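Local coordinates for protein 6-carboxyhexanoate--CoA ligase (Aquifex aeolicus, PDB 5TVA) that belongs to the 6-carboxyhexanoate--CoA ligase (BioW) family and holds both coenzyme A and adenosine monophosphate in its pockets, at residues F79-L84 against V93-V98. Residues are numbered along the deposited sequence; the frame is centred on the assembly and turned at random.
Sequences FAVKKL and VAKKAV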
ATOM      1  N   PHE A  79      10.591   8.326  14.834  1.00 51.28           N
ATOM      2  CA  PHE A  79      11.343   8.453  13.590  1.00 53.99           C
ATOM      3  C   PHE A  79      10.401   8.592  12.396  1.00 55.44           C
ATOM      4  O   PHE A  79      10.660   9.376  11.472  1.00 50.10           O
ATOM      5  CB  PHE A  79      12.264   7.245  13.430  1.00 48.81           C
ATOM      6  CG  PHE A  79      13.133   7.282  12.205  1.00 40.92           C
ATOM      7  CD1 PHE A  79      14.164   8.187  12.095  1.00 49.44           C
ATOM      8  CD2 PHE A  79      12.949   6.367  11.186  1.00 46.73           C
ATOM      9  CE1 PHE A  79      14.981   8.203  10.969  1.00 48.66           C
ATOM     10  CE2 PHE A  79      13.758   6.375  10.054  1.00 43.46           C
ATOM     11  CZ  PHE A  79      14.778   7.293   9.950  1.00 45.12           C
ATOM     12  N   ALA A  80       9.287   7.850  12.410  1.00 51.13           N
ATOM     13  CA  ALA A  80       8.345   7.908  11.298  1.00 52.65           C
ATOM     14  C   ALA A  80       7.804   9.322  11.117  1.00 51.60           C
ATOM     15  O   ALA A  80       7.791   9.857  10.002  1.00 45.82           O
ATOM     16  CB  ALA A  80       7.215   6.908  11.527  1.00 51.60           C
ATOM     17  N   VAL A  81       7.399   9.958  12.221  1.00 52.12           N
ATOM     18  CA  VAL A  81       6.980  11.358  12.178  1.00 52.69           C
ATOM     19  C   VAL A  81       8.088  12.242  11.607  1.00 52.67           C
ATOM     20  O   VAL A  81       7.829  13.156  10.811  1.00 56.21           O
ATOM     21  CB  VAL A  81       6.549  11.819  13.582  1.00 50.21           C
ATOM     22  CG1 VAL A  81       6.137  13.284  13.558  1.00 54.92           C
ATOM     23  CG2 VAL A  81       5.407  10.964  14.082  1.00 48.33           C
ATOM     24  N   LYS A  82       9.335  11.978  11.984  1.00 53.38           N
ATOM     25  CA  LYS A  82      10.429  12.837  11.541  1.00 54.42           C
ATOM     26  C   LYS A  82      10.609  12.765  10.033  1.00 54.42           C
ATOM     27  O   LYS A  82      10.714  13.801   9.363  1.00 55.27           O
ATOM     28  CB  LYS A  82      11.730  12.460  12.252  1.00 54.76           C
ATOM     29  CG  LYS A  82      12.918  13.290  11.809  1.00 55.61           C
ATOM     30  CD  LYS A  82      14.020  13.269  12.865  1.00 65.72           C
ATOM     31  CE  LYS A  82      15.091  12.236  12.552  1.00 62.07           C
ATOM     32  NZ  LYS A  82      16.051  12.700  11.506  1.00 68.24           N
ATOM     33  N   LYS A  83      10.660  11.547   9.482  1.00 50.93           N
ATOM     34  CA  LYS A  83      10.848  11.398   8.040  1.00 49.56           C
ATOM     35  C   LYS A  83       9.704  12.049   7.266  1.00 49.48           C
ATOM     36  O   LYS A  83       9.927  12.656   6.210  1.00 44.71           O
ATOM     37  CB  LYS A  83      10.983   9.914   7.679  1.00 50.40           C
ATOM     38  CG  LYS A  83      12.199   9.203   8.354  1.00 46.82           C
ATOM     39  CD  LYS A  83      13.489   9.853   7.911  1.00 39.45           C
ATOM     40  CE  LYS A  83      13.638   9.771   6.409  1.00 47.80           C
ATOM     41  NZ  LYS A  83      14.923  10.364   5.911  1.00 46.01           N
ATOM     42  N   LEU A  84       8.475  11.950   7.792  1.00 48.38           N
ATOM     43  CA  LEU A  84       7.323  12.589   7.157  1.00 47.89           C
ATOM     44  C   LEU A  84       7.497  14.103   7.055  1.00 52.64           C
ATOM     45  O   LEU A  84       7.142  14.709   6.033  1.00 52.14           O
ATOM     46  CB  LEU A  84       6.039  12.249   7.926  1.00 45.34           C
ATOM     47  CG  LEU A  84       5.524  10.817   7.730  1.00 49.52           C
ATOM     48  CD1 LEU A  84       4.440  10.392   8.747  1.00 39.71           C
ATOM     49  CD2 LEU A  84       5.026  10.640   6.289  1.00 44.94           C
ATOM     50  N   VAL A  93       0.407  17.138  11.930  1.00 56.69           N
ATOM     51  CA  VAL A  93      -0.311  16.333  10.948  1.00 55.71           C
ATOM     52  C   VAL A  93       0.268  14.924  10.904  1.00 51.66           C
ATOM     53  O   VAL A  93      -0.462  13.933  11.007  1.00 48.88           O
ATOM     54  CB  VAL A  93      -0.271  17.012   9.566  1.00 49.70           C
ATOM     55  CG1 VAL A  93      -0.812  16.065   8.495  1.00 46.47           C
ATOM     56  CG2 VAL A  93      -1.054  18.329   9.596  1.00 52.85           C
ATOM     57  N   ALA A  94       1.593  14.817  10.764  1.00 49.74           N
ATOM     58  CA  ALA A  94       2.229  13.503  10.798  1.00 54.76           C
ATOM     59  C   ALA A  94       1.863  12.748  12.072  1.00 56.29           C
ATOM     60  O   ALA A  94       1.605  11.538  12.029  1.00 57.03           O
ATOM     61  CB  ALA A  94       3.748  13.644  10.666  1.00 51.40           C
ATOM     62  N   LYS A  95       1.786  13.456  13.209  1.00 60.44           N
ATOM     63  CA  LYS A  95       1.532  12.785  14.485  1.00 59.68           C
ATOM     64  C   LYS A  95       0.103  12.267  14.574  1.00 56.00           C
ATOM     65  O   LYS A  95      -0.135  11.190  15.138  1.00 55.41           O
ATOM     66  CB  LYS A  95       1.843  13.725  15.656  1.00 60.94           C
ATOM     67  CG  LYS A  95       3.343  13.868  15.950  1.00 61.55           C
ATOM     68  CD  LYS A  95       3.667  15.157  16.694  1.00 61.58           C
ATOM     69  CE  LYS A  95       3.181  15.129  18.130  1.00 66.05           C
ATOM     70  NZ  LYS A  95       3.892  14.110  18.949  1.00 71.42           N
ATOM     71  N   LYS A  96      -0.863  13.010  14.018  1.00 59.32           N
ATOM     72  CA  LYS A  96      -2.253  12.566  14.086  1.00 57.40           C
ATOM     73  C   LYS A  96      -2.476  11.331  13.224  1.00 54.69           C
ATOM     74  O   LYS A  96      -3.242  10.433  13.603  1.00 52.15           O
ATOM     75  CB  LYS A  96      -3.204  13.694  13.675  1.00 60.78           C
ATOM     76  CG  LYS A  96      -4.673  13.254  13.632  1.00 58.10           C
ATOM     77  CD  LYS A  96      -5.616  14.301  14.215  1.00 62.91           C
ATOM     78  CE  LYS A  96      -5.807  14.099  15.725  1.00 69.73           C
ATOM     79  NZ  LYS A  96      -6.910  13.141  16.057  1.00 69.84           N
ATOM     80  N   ALA A  97      -1.817  11.266  12.066  1.00 51.32           N
ATOM     81  CA  ALA A  97      -1.771  10.025  11.300  1.00 54.80           C
ATOM     82  C   ALA A  97      -1.340   8.846  12.170  1.00 54.08           C
ATOM     83  O   ALA A  97      -2.073   7.859  12.299  1.00 54.31           O
ATOM     84  CB  ALA A  97      -0.828  10.179  10.109  1.00 52.35           C
ATOM     85  N   VAL A  98      -0.142   8.934  12.774  1.00 56.04           N
ATOM     86  CA  VAL A  98       0.353   7.852  13.642  1.00 55.23           C
ATOM     87  C   VAL A  98      -0.663   7.539  14.736  1.00 56.05           C
ATOM     88  O   VAL A  98      -0.960   6.371  15.021  1.00 53.88           O
ATOM     89  CB  VAL A  98       1.723   8.224  14.249  1.00 55.20           C
ATOM     90  CG1 VAL A  98       2.091   7.254  15.354  1.00 55.77           C
ATOM     91  CG2 VAL A  98       2.821   8.236  13.185  1.00 49.18           C
TER
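A94 sets its methyl between V81 and L84, and the backbones of 79-84 and 93-98 come nearest each other here. A94 CB lies 3.8 Å from V81 CG1 and equally 3.8 Å from L84 CB, with L84 CD1 at the same range, so the small side chain touches two residues one turn apart on the facing helix. Alanine suits the place because a single carbon lets the backbones draw together: the CA atoms of V81 and A94 are 5.4 Å apart, and the axes of the two short segments approach to 9.1 Å. Next along, K95 contributes the aliphatic root of its chain. Its CG rests 3.7 Å from V81 CG1, while bends at chi3 and chi4 follow farther out in this exposed side chain; lysine thus lends methylenes to the apolar seam and keeps its ammonium group away from it. One turn beyond A94, V98 presents CG2 to V81 CG2 at 3.9 Å, the two side chains crossing nearly at right angles. V81 serves both ends of this row because CG1 stands anti to its backbone N (chi1 179°), leaving CG2 on the backbone N side; the branched residue spreads one methyl toward A94 and the other toward V98. The segments run roughly antiparallel, at 139°, as parts of two successive helices joined by a short loop and packed on the mixed sheet, where L84 also meets V192 and F218 and V98 meets L179. With only aliphatic carbons meeting between the segments, the pairing depends on shape fit and the burial of apolar surface rather than on directional polar bonds.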